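Local coordinates for phage-related protein (Bordetella bronchiseptica RB50, PDB 3BJQ) that probably serves as a major capsid protein, many copies of which would assemble into the shell of a phage head, at residues E[36-41]-E[263-268]; E[80-85]-E[294-299]. All blocks are in the same frame, centred on the assembly; numbering follows the deposited sequence.

Contact 1: E[36-41]-E[263-268]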
ATOM      1  N   PRO E  36     -30.654   8.667  22.018  1.00 28.65           N
ATOM      2  CA  PRO E  36     -29.598   8.350  21.067  1.00 28.51           C
ATOM      3  C   PRO E  36     -30.055   8.287  19.618  1.00 27.70           C
ATOM      4  O   PRO E  36     -31.176   7.875  19.315  1.00 26.55           O
ATOM      5  CB  PRO E  36     -29.095   6.979  21.548  1.00 28.44           C
ATOM      6  CG  PRO E  36     -29.423   6.961  22.938  1.00 30.74           C
ATOM      7  CD  PRO E  36     -30.769   7.605  23.018  1.00 27.35           C
ATOM      8  N   VAL E  37     -29.174   8.713  18.728  1.00 29.22           N
ATOM      9  CA  VAL E  37     -29.460   8.736  17.311  1.00 28.57           C
ATOM     10  C   VAL E  37     -29.508   7.327  16.705  1.00 30.76           C
ATOM     11  O   VAL E  37     -28.593   6.533  16.859  1.00 30.76           O
ATOM     12  CB  VAL E  37     -28.487   9.673  16.542  1.00 31.58           C
ATOM     13  CG1 VAL E  37     -28.793   9.651  15.047  1.00 30.77           C
ATOM     14  CG2 VAL E  37     -28.592  11.090  17.083  1.00 30.41           C
ATOM     15  N   ALA E  38     -30.628   7.021  16.051  1.00 29.75           N
ATOM     16  CA  ALA E  38     -30.854   5.725  15.481  1.00 29.93           C
ATOM     17  C   ALA E  38     -31.475   5.939  14.097  1.00 30.81           C
ATOM     18  O   ALA E  38     -32.319   6.821  13.946  1.00 31.22           O
ATOM     19  CB  ALA E  38     -31.792   4.954  16.369  1.00 30.05           C
ATOM     20  N   PRO E  39     -31.048   5.159  13.080  1.00 32.02           N
ATOM     21  CA  PRO E  39     -31.534   5.390  11.719  1.00 33.44           C
ATOM     22  C   PRO E  39     -32.943   4.871  11.415  1.00 33.14           C
ATOM     23  O   PRO E  39     -33.344   3.788  11.867  1.00 33.31           O
ATOM     24  CB  PRO E  39     -30.496   4.658  10.866  1.00 35.32           C
ATOM     25  CG  PRO E  39     -30.107   3.509  11.737  1.00 34.29           C
ATOM     26  CD  PRO E  39     -30.077   4.054  13.119  1.00 34.81           C
ATOM     27  N   VAL E  40     -33.689   5.690  10.677  1.00 33.07           N
ATOM     28  CA  VAL E  40     -34.946   5.316  10.095  1.00 33.05           C
ATOM     29  C   VAL E  40     -34.908   5.726   8.604  1.00 33.80           C
ATOM     30  O   VAL E  40     -34.008   6.440   8.166  1.00 33.89           O
ATOM     31  CB  VAL E  40     -36.196   5.960  10.797  1.00 33.67           C
ATOM     32  CG1 VAL E  40     -36.224   5.656  12.241  1.00 26.33           C
ATOM     33  CG2 VAL E  40     -36.293   7.463  10.572  1.00 27.79           C
ATOM     34  N   ALA E  41     -35.868   5.245   7.837  1.00 35.35           N
ATOM     35  CA  ALA E  41     -35.975   5.581   6.412  1.00 38.66           C
ATOM     36  C   ALA E  41     -37.148   6.509   6.118  1.00 41.06           C
ATOM     37  O   ALA E  41     -37.080   7.314   5.188  1.00 43.59           O
ATOM     38  CB  ALA E  41     -36.117   4.311   5.597  1.00 39.13           C
ATOM     39  N   PHE E 263     -35.705   4.072  26.665  1.00 31.42           N
ATOM     40  CA  PHE E 263     -36.566   5.234  26.931  1.00 31.21           C
ATOM     41  C   PHE E 263     -36.913   6.024  25.672  1.00 30.58           C
ATOM     42  O   PHE E 263     -38.054   6.442  25.468  1.00 31.61           O
ATOM     43  CB  PHE E 263     -35.902   6.190  27.939  1.00 30.45           C
ATOM     44  CG  PHE E 263     -36.590   7.532  28.044  1.00 28.44           C
ATOM     45  CD1 PHE E 263     -37.734   7.678  28.801  1.00 30.53           C
ATOM     46  CD2 PHE E 263     -36.086   8.641  27.386  1.00 33.24           C
ATOM     47  CE1 PHE E 263     -38.385   8.887  28.872  1.00 33.41           C
ATOM     48  CE2 PHE E 263     -36.723   9.848  27.461  1.00 27.60           C
ATOM     49  CZ  PHE E 263     -37.872   9.974  28.202  1.00 33.85           C
ATOM     50  N   GLY E 264     -35.917   6.274  24.832  1.00 30.94           N
ATOM     51  CA  GLY E 264     -36.149   7.098  23.635  1.00 28.69           C
ATOM     52  C   GLY E 264     -35.039   7.052  22.618  1.00 29.28           C
ATOM     53  O   GLY E 264     -33.973   6.494  22.856  1.00 25.16           O
ATOM     54  N   TYR E 265     -35.316   7.648  21.460  1.00 27.71           N
ATOM     55  CA  TYR E 265     -34.385   7.683  20.344  1.00 27.12           C
ATOM     56  C   TYR E 265     -34.569   8.975  19.588  1.00 26.97           C
ATOM     57  O   TYR E 265     -35.645   9.552  19.612  1.00 26.20           O
ATOM     58  CB  TYR E 265     -34.682   6.539  19.350  1.00 27.24           C
ATOM     59  CG  TYR E 265     -34.285   5.197  19.892  1.00 27.99           C
ATOM     60  CD1 TYR E 265     -32.941   4.849  19.986  1.00 28.39           C
ATOM     61  CD2 TYR E 265     -35.244   4.291  20.359  1.00 22.63           C
ATOM     62  CE1 TYR E 265     -32.561   3.613  20.530  1.00 31.52           C
ATOM     63  CE2 TYR E 265     -34.869   3.044  20.901  1.00 26.35           C
ATOM     64  CZ  TYR E 265     -33.542   2.720  20.983  1.00 21.75           C
ATOM     65  OH  TYR E 265     -33.152   1.502  21.521  1.00 27.09           O
ATOM     66  N   THR E 266     -33.509   9.410  18.923  1.00 28.16           N
ATOM     67  CA  THR E 266     -33.613  10.460  17.920  1.00 28.13           C
ATOM     68  C   THR E 266     -33.781   9.705  16.576  1.00 30.04           C
ATOM     69  O   THR E 266     -32.856   9.084  16.065  1.00 30.00           O
ATOM     70  CB  THR E 266     -32.391  11.449  17.945  1.00 25.58           C
ATOM     71  OG1 THR E 266     -32.379  12.207  19.179  1.00 26.90           O
ATOM     72  CG2 THR E 266     -32.427  12.406  16.778  1.00 21.00           C
ATOM     73  N   TYR E 267     -35.005   9.681  16.067  1.00 31.50           N
ATOM     74  CA  TYR E 267     -35.305   9.062  14.771  1.00 29.54           C
ATOM     75  C   TYR E 267     -34.618   9.937  13.742  1.00 31.46           C
ATOM     76  O   TYR E 267     -34.935  11.128  13.645  1.00 31.98           O
ATOM     77  CB  TYR E 267     -36.838   9.021  14.542  1.00 31.78           C
ATOM     78  CG  TYR E 267     -37.554   7.842  15.191  1.00 27.35           C
ATOM     79  CD1 TYR E 267     -37.087   7.273  16.379  1.00 32.74           C
ATOM     80  CD2 TYR E 267     -38.703   7.329  14.650  1.00 34.62           C
ATOM     81  CE1 TYR E 267     -37.727   6.203  16.976  1.00 29.55           C
ATOM     82  CE2 TYR E 267     -39.373   6.254  15.261  1.00 33.59           C
ATOM     83  CZ  TYR E 267     -38.866   5.691  16.405  1.00 32.84           C
ATOM     84  OH  TYR E 267     -39.509   4.639  17.003  1.00 30.69           O
ATOM     85  N   GLN E 268     -33.670   9.379  12.990  1.00 31.22           N
ATOM     86  CA  GLN E 268     -32.867  10.179  12.088  1.00 31.14           C
ATOM     87  C   GLN E 268     -32.752   9.520  10.747  1.00 32.01           C
ATOM     88  O   GLN E 268     -32.457   8.340  10.659  1.00 31.75           O
ATOM     89  CB  GLN E 268     -31.466  10.417  12.650  1.00 31.83           C
ATOM     90  CG  GLN E 268     -30.666  11.420  11.823  1.00 32.06           C
ATOM     91  CD  GLN E 268     -29.616  12.145  12.633  1.00 37.23           C
ATOM     92  OE1 GLN E 268     -29.940  12.833  13.604  1.00 40.32           O
ATOM     93  NE2 GLN E 268     -28.351  12.005  12.236  1.00 30.19           N
TER

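Contact 2: E[80-85]-E[294-299]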
ATOM      1  N   TYR E  80     -45.059   9.809  14.317  1.00 43.41           N
ATOM      2  CA  TYR E  80     -43.942  10.734  14.349  1.00 40.80           C
ATOM      3  C   TYR E  80     -43.854  11.391  12.993  1.00 42.42           C
ATOM      4  O   TYR E  80     -44.300  10.831  11.992  1.00 41.08           O
ATOM      5  CB  TYR E  80     -42.619  10.029  14.670  1.00 39.30           C
ATOM      6  CG  TYR E  80     -41.988   9.253  13.518  1.00 32.75           C
ATOM      7  CD1 TYR E  80     -41.235   9.897  12.540  1.00 33.36           C
ATOM      8  CD2 TYR E  80     -42.097   7.874  13.454  1.00 36.99           C
ATOM      9  CE1 TYR E  80     -40.627   9.183  11.521  1.00 33.95           C
ATOM     10  CE2 TYR E  80     -41.517   7.155  12.438  1.00 36.10           C
ATOM     11  CZ  TYR E  80     -40.782   7.809  11.481  1.00 32.02           C
ATOM     12  OH  TYR E  80     -40.220   7.080  10.482  1.00 35.91           O
ATOM     13  N   SER E  81     -43.228  12.561  12.957  1.00 43.45           N
ATOM     14  CA  SER E  81     -43.039  13.255  11.714  1.00 44.78           C
ATOM     15  C   SER E  81     -41.712  14.005  11.740  1.00 43.50           C
ATOM     16  O   SER E  81     -41.469  14.863  12.603  1.00 44.58           O
ATOM     17  CB  SER E  81     -44.206  14.200  11.423  1.00 46.05           C
ATOM     18  OG  SER E  81     -44.026  14.839  10.163  1.00 51.36           O
ATOM     19  N   ILE E  82     -40.844  13.651  10.801  1.00 41.29           N
ATOM     20  CA  ILE E  82     -39.563  14.309  10.680  1.00 39.97           C
ATOM     21  C   ILE E  82     -39.812  15.410   9.661  1.00 41.91           C
ATOM     22  O   ILE E  82     -40.218  15.135   8.527  1.00 42.70           O
ATOM     23  CB  ILE E  82     -38.472  13.334  10.207  1.00 38.35           C
ATOM     24  CG1 ILE E  82     -38.197  12.297  11.297  1.00 37.50           C
ATOM     25  CG2 ILE E  82     -37.193  14.091   9.815  1.00 37.30           C
ATOM     26  CD1 ILE E  82     -37.389  11.106  10.843  1.00 27.01           C
ATOM     27  N   VAL E  83     -39.612  16.657  10.073  1.00 43.27           N
ATOM     28  CA  VAL E  83     -39.804  17.798   9.171  1.00 46.48           C
ATOM     29  C   VAL E  83     -38.490  18.056   8.432  1.00 46.67           C
ATOM     30  O   VAL E  83     -37.439  18.221   9.070  1.00 46.04           O
ATOM     31  CB  VAL E  83     -40.300  19.076   9.921  1.00 47.27           C
ATOM     32  CG1 VAL E  83     -40.264  20.314   9.015  1.00 49.97           C
ATOM     33  CG2 VAL E  83     -41.724  18.867  10.436  1.00 46.80           C
ATOM     34  N   PRO E  84     -38.533  18.042   7.087  1.00 47.81           N
ATOM     35  CA  PRO E  84     -37.348  18.375   6.324  1.00 48.95           C
ATOM     36  C   PRO E  84     -36.915  19.791   6.672  1.00 49.63           C
ATOM     37  O   PRO E  84     -37.675  20.731   6.472  1.00 52.03           O
ATOM     38  CB  PRO E  84     -37.829  18.300   4.870  1.00 48.13           C
ATOM     39  CG  PRO E  84     -38.991  17.452   4.892  1.00 48.03           C
ATOM     40  CD  PRO E  84     -39.660  17.716   6.197  1.00 49.15           C
ATOM     41  N   SER E  85     -35.715  19.942   7.204  1.00 49.67           N
ATOM     42  CA  SER E  85     -35.287  21.238   7.715  1.00 49.55           C
ATOM     43  C   SER E  85     -33.841  21.525   7.324  1.00 48.38           C
ATOM     44  O   SER E  85     -33.012  21.899   8.173  1.00 47.32           O
ATOM     45  CB  SER E  85     -35.442  21.275   9.243  1.00 49.97           C
ATOM     46  OG  SER E  85     -36.744  20.870   9.661  1.00 55.44           O
ATOM     47  N   ASP E 294     -32.062  15.572   9.095  1.00 33.18           N
ATOM     48  CA  ASP E 294     -33.483  15.475   9.367  1.00 33.32           C
ATOM     49  C   ASP E 294     -33.712  14.418  10.437  1.00 33.49           C
ATOM     50  O   ASP E 294     -33.349  13.256  10.267  1.00 33.28           O
ATOM     51  CB  ASP E 294     -34.260  15.107   8.090  1.00 33.81           C
ATOM     52  CG  ASP E 294     -34.273  16.236   7.048  1.00 36.91           C
ATOM     53  OD1 ASP E 294     -34.195  17.425   7.432  1.00 39.17           O
ATOM     54  OD2 ASP E 294     -34.412  15.923   5.846  1.00 36.13           O
ATOM     55  N   ASN E 295     -34.296  14.840  11.542  1.00 33.60           N
ATOM     56  CA  ASN E 295     -34.432  13.992  12.711  1.00 33.27           C
ATOM     57  C   ASN E 295     -35.591  14.447  13.582  1.00 33.70           C
ATOM     58  O   ASN E 295     -36.104  15.554  13.429  1.00 34.84           O
ATOM     59  CB  ASN E 295     -33.138  14.021  13.534  1.00 34.35           C
ATOM     60  CG  ASN E 295     -32.949  15.337  14.305  1.00 35.56           C
ATOM     61  OD1 ASN E 295     -33.302  15.426  15.489  1.00 33.10           O
ATOM     62  ND2 ASN E 295     -32.390  16.360  13.635  1.00 34.16           N
ATOM     63  N   THR E 296     -36.018  13.568  14.474  1.00 33.23           N
ATOM     64  CA  THR E 296     -36.973  13.931  15.511  1.00 34.75           C
ATOM     65  C   THR E 296     -36.758  13.018  16.715  1.00 33.16           C
ATOM     66  O   THR E 296     -36.690  11.813  16.542  1.00 32.50           O
ATOM     67  CB  THR E 296     -38.450  13.851  14.999  1.00 36.75           C
ATOM     68  OG1 THR E 296     -39.278  14.675  15.829  1.00 45.24           O
ATOM     69  CG2 THR E 296     -38.992  12.427  14.986  1.00 35.97           C
ATOM     70  N   PRO E 297     -36.557  13.597  17.917  1.00 32.94           N
ATOM     71  CA  PRO E 297     -36.614  12.818  19.157  1.00 32.43           C
ATOM     72  C   PRO E 297     -37.994  12.197  19.382  1.00 34.54           C
ATOM     73  O   PRO E 297     -38.995  12.828  19.092  1.00 31.35           O
ATOM     74  CB  PRO E 297     -36.343  13.869  20.247  1.00 31.81           C
ATOM     75  CG  PRO E 297     -35.586  14.945  19.537  1.00 35.79           C
ATOM     76  CD  PRO E 297     -36.172  15.003  18.168  1.00 32.14           C
ATOM     77  N   ALA E 298     -38.021  10.980  19.915  1.00 33.69           N
ATOM     78  CA  ALA E 298     -39.258  10.254  20.147  1.00 33.77           C
ATOM     79  C   ALA E 298     -39.137   9.519  21.491  1.00 34.47           C
ATOM     80  O   ALA E 298     -38.115   8.915  21.773  1.00 33.73           O
ATOM     81  CB  ALA E 298     -39.494   9.280  19.025  1.00 32.66           C
ATOM     82  N   LEU E 299     -40.172   9.613  22.321  1.00 35.06           N
ATOM     83  CA  LEU E 299     -40.221   8.872  23.568  1.00 35.94           C
ATOM     84  C   LEU E 299     -40.835   7.525  23.175  1.00 35.94           C
ATOM     85  O   LEU E 299     -41.941   7.472  22.699  1.00 37.71           O
ATOM     86  CB  LEU E 299     -41.067   9.622  24.615  1.00 38.48           C
ATOM     87  CG  LEU E 299     -40.744   9.308  26.080  1.00 37.54           C
ATOM     88  CD1 LEU E 299     -41.357  10.335  27.029  1.00 40.57           C
ATOM     89  CD2 LEU E 299     -41.186   7.930  26.435  1.00 34.39           C
TER
HETATM   90  O   HOH W   1     -38.309  17.214  12.398  1.00 43.75           O
HETATM   91  O   HOH W   2     -35.646  17.658  10.942  1.00 46.49           O

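Contact 1: E[36-41]-E[263-268]
Val37 CG1, anti to the backbone N (chi1 179°), comes against the amide end of Gln268, whose CG is likewise anti to its own N and whose chain continues extended. The setting is a pair of parallel strands, 37-40 and 264-268, in the five-stranded mixed sheet of this chain, Val37 lying beside Thr266 and Ala38 beside Tyr267. Val37 CG1 is 3.6 Å from Gln268 CD and almost as near to OE1 and NE2, so it rests against the whole amide rather than one corner of it. Both polar ends of that amide are engaged: NE2 donates a hydrogen bond to His272 O, and OE1 bonds a tetraethylene glycol probably left from crystallisation. Val37 CG2, on the same side of the sheet, packs on Thr266 CB at 3.9 Å, while Thr266 OG1 bonds with His123 of helix 105-131. Ala38 and Tyr267 project from the other side, where Ala38 CB sits 3.8 Å from Tyr265 CD1.

Four backbone bonds zip the strands together. Thr266 N reaches Pro36 O at 2.8 Å, Ala38 N reaches Thr266 O, Gln268 N reaches Ala38 O, and Val40 N reaches Gln268 O at 2.9 Å. Pro36 and Pro39 have no N-H to give, yet the ladder needs none from them. Pro39 CA instead makes a C-H contact to Gln268 O at 3.3 Å. Beyond it, Val40 crosses Tyr267 at about a right angle, its CG1 making an off-centre CH-pi contact 4.2 Å from the centroid of the Tyr267 ring, 28° off the normal.

Contact 2: E[80-85]-E[294-299]
Asp294 lies just before the regular run 295-299 of strand 286-299 and reaches across to the loop at Pro84 and Ser85. Its CB lies 3.6 Å from Ile82 CG2, an apolar start to a polar side chain. CG, anti to the carbonyl carbon of Asp294 (chi1 -69°), comes 3.8 Å from Pro84 CA. At the tip the two oxygens part company. OD1 takes a nearly straight hydrogen bond from Ser85 N at 2.9 Å (169° at the hydrogen), which arrives on the syn side but 32° out of the carboxylate plane; OD2 bonds Tyr43 OH. Gripped at both oxygens, the carboxylate is fixed in its rotation. Ser85 OG in turn bonds Val83 O within the same loop.

Ile82 fills the next stretch: CG2 faces the Asp294-Asn295 peptide, and CG1 touches Thr296 CG2 at 3.8 Å. Tyr80 CD1 approaches the same methyl more distantly.

Between Val83 and Asn295 the backbones do not bond directly but share two waters. One accepts from Val83 N at 2.7 Å and donates to Asn295 O at 2.9 Å; the other donates to Val83 O at 2.7 Å and accepts a longer bond from Asn295 N at 3.2 Å. The result is a water-mediated pairing of two roughly opposed chains, just ahead of the direct antiparallel pairing of strands 87-92 and 286-299 in the mixed sheet.

In the fold
Contacts 1 and 2 have centres about 9 Å apart and meet through neighbouring strands of one sheet: Tyr267 N lies 2.8 Å from Thr296 O, and Tyr265 O lies 2.8 Å from Ala298 N, both probable hydrogen bonds. Their segments alternate along the chain, so the two closures interlock. Tyr80 packs edge-to-face with Tyr267 and, with Ile82, touches Val40. His272, which already holds Gln268, also takes Asp294 N on ND1. A bound tetraethylene glycol, probably from the crystallisation liquor, lies about 4 Å from the Asn295 side chain (nearest atoms). The sheet, lying against long helix 105-131, is consistent with the peripheral domain of an HK97-type coat protein.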